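Local coordinates for manganese-containing pseudocatalase (PDB 2V8T), which breaks down hydrogen peroxide to water and oxygen at a dimanganese centre, acting as a haem-free catalase, at the interface of chains A and B. Coordinates in Å, arbitrary orientation; residue numbers count along the deposited sequence, not the author numbering. Chains: chain A/B, Manganese-containing pseudocatalase.

The interface of chains A and B. Residues chain A 152-153, 156-157, 210; chain B 146, 149.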
ATOM      1  N   PHE A 152       7.902 -12.004 -22.068  1.00  6.67           N
ATOM      2  CA  PHE A 152       8.124 -11.289 -23.347  1.00  6.87           C
ATOM      3  C   PHE A 152       7.580  -9.868 -23.235  1.00  6.60           C
ATOM      4  O   PHE A 152       8.250  -8.888 -23.551  1.00  7.01           O
ATOM      5  CB  PHE A 152       7.452 -12.102 -24.459  1.00  7.17           C
ATOM      6  CG  PHE A 152       7.618 -11.488 -25.829  1.00  6.92           C
ATOM      7  CD1 PHE A 152       8.741 -11.731 -26.595  1.00  7.99           C
ATOM      8  CD2 PHE A 152       6.642 -10.656 -26.347  1.00  7.88           C
ATOM      9  CE1 PHE A 152       8.888 -11.176 -27.857  1.00  8.75           C
ATOM     10  CE2 PHE A 152       6.783 -10.090 -27.611  1.00  9.13           C
ATOM     11  CZ  PHE A 152       7.896 -10.374 -28.360  1.00  8.81           C
ATOM     12  N   PHE A 153       6.312  -9.773 -22.766  1.00  6.72           N
ATOM     13  CA  PHE A 153       5.703  -8.450 -22.507  1.00  6.77           C
ATOM     14  C   PHE A 153       6.550  -7.626 -21.535  1.00  6.48           C
ATOM     15  O   PHE A 153       6.805  -6.449 -21.757  1.00  6.83           O
ATOM     16  CB  PHE A 153       4.281  -8.645 -21.982  1.00  7.10           C
ATOM     17  CG  PHE A 153       3.724  -7.384 -21.399  1.00  7.17           C
ATOM     18  CD1 PHE A 153       3.387  -6.300 -22.218  1.00  8.30           C
ATOM     19  CD2 PHE A 153       3.617  -7.215 -20.038  1.00  8.90           C
ATOM     20  CE1 PHE A 153       2.996  -5.089 -21.671  1.00  9.01           C
ATOM     21  CE2 PHE A 153       3.164  -5.987 -19.517  1.00 10.41           C
ATOM     22  CZ  PHE A 153       2.881  -4.923 -20.367  1.00  9.56           C
ATOM     23  N   VAL A 156       9.591  -5.972 -23.127  1.00  6.65           N
ATOM     24  CA  VAL A 156       9.338  -4.836 -24.024  1.00  6.88           C
ATOM     25  C   VAL A 156       8.709  -3.645 -23.273  1.00  6.84           C
ATOM     26  O   VAL A 156       8.955  -2.496 -23.661  1.00  7.30           O
ATOM     27  CB  VAL A 156       8.593  -5.246 -25.294  1.00  7.25           C
ATOM     28  CG1 VAL A 156       9.465  -6.168 -26.136  1.00  9.14           C
ATOM     29  CG2 VAL A 156       7.223  -5.853 -25.042  1.00  7.62           C
ATOM     30  N   ALA A 157       7.937  -3.894 -22.221  1.00  6.73           N
ATOM     31  CA  ALA A 157       7.452  -2.799 -21.373  1.00  7.14           C
ATOM     32  C   ALA A 157       8.651  -2.125 -20.658  1.00  6.93           C
ATOM     33  O   ALA A 157       8.766  -0.899 -20.623  1.00  7.42           O
ATOM     34  CB  ALA A 157       6.438  -3.325 -20.371  1.00  7.83           C
ATOM     35  N   ILE A 210       9.428  -3.569 -30.190  1.00  8.43           N
ATOM     36  CA  ILE A 210       8.356  -2.836 -29.532  1.00  8.03           C
ATOM     37  C   ILE A 210       9.019  -1.876 -28.536  1.00  8.01           C
ATOM     38  O   ILE A 210       9.834  -2.324 -27.737  1.00  8.70           O
ATOM     39  CB  ILE A 210       7.406  -3.772 -28.779  1.00  8.30           C
ATOM     40  CG1 ILE A 210       6.731  -4.747 -29.738  1.00 10.21           C
ATOM     41  CG2 ILE A 210       6.378  -2.969 -27.998  1.00  9.86           C
ATOM     42  CD1 ILE A 210       6.053  -5.928 -29.024  1.00 11.76           C
TER
ATOM     43  N   LEU B 146       1.937  -2.296 -27.835  1.00  6.84           N
ATOM     44  CA  LEU B 146       2.323  -2.717 -26.480  1.00  6.98           C
ATOM     45  C   LEU B 146       1.070  -2.914 -25.609  1.00  6.51           C
ATOM     46  O   LEU B 146       0.979  -3.896 -24.863  1.00  6.98           O
ATOM     47  CB  LEU B 146       3.254  -1.652 -25.902  1.00  7.14           C
ATOM     48  CG  LEU B 146       3.830  -1.939 -24.502  1.00  7.24           C
ATOM     49  CD1 LEU B 146       4.662  -3.217 -24.476  1.00  8.70           C
ATOM     50  CD2 LEU B 146       4.646  -0.726 -24.057  1.00  8.44           C
ATOM     51  N   LEU B 149      -0.712  -6.165 -26.749  1.00  6.85           N
ATOM     52  CA  LEU B 149       0.012  -7.315 -26.246  1.00  7.01           C
ATOM     53  C   LEU B 149      -0.315  -7.542 -24.760  1.00  6.56           C
ATOM     54  O   LEU B 149      -0.613  -8.656 -24.323  1.00  7.17           O
ATOM     55  CB  LEU B 149       1.515  -7.116 -26.483  1.00  7.19           C
ATOM     56  CG  LEU B 149       2.412  -8.207 -25.930  1.00  7.62           C
ATOM     57  CD1 LEU B 149       2.143  -9.564 -26.564  1.00  9.83           C
ATOM     58  CD2 LEU B 149       3.896  -7.785 -26.118  1.00  8.84           C
TER
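B:Leu146 and B:Leu149, one turn apart on helix 144-166, pack against A:Phe152, A:Phe153 and A:Val156 of the same helix in chain A. This is part of the two-fold subunit interface of a manganese catalase, formed here by helix 144-166 of both chains and the loop residue A:Ile210; the helix also carries the manganese ligand A:Glu155. B:Leu146 enters first with its CB, 4.0 Å from the CG2 methyl of A:Ile210. CG is the branch point: the side chain extends toward chain A with CG anti to the backbone N (chi1 -177°), and the second torsion (chi2 60°) sets the CD1 branch. B:Leu146 CD1 lies 3.7 Å from A:Val156 CG2, the two side chains running antiparallel past one another. That valine methyl is lodged between its own backbone N and carbonyl carbon (chi1 of CG1 -65°). B:Leu146 CD1 also meets the margin of the A:Phe153 ring at CE1 (3.8 Å), displaced toward the face over which A:Ala157 CB sits near the rim. A:Ile210 CG2 closes on B:Leu146 CD1 at 3.9 Å.

B:Leu149 reaches across with its CD2 methyl, set against the CD2-CE2 bond of the A:Phe152 ring, with CD2 to CD2 at 4.0 Å. The two side chains meet nearly at right angles. B:Leu149 CD2 touches A:Val156 CG2 at 4.0 Å. A:Ile210 CD1 lies 4.1 Å from B:Leu149 CD2.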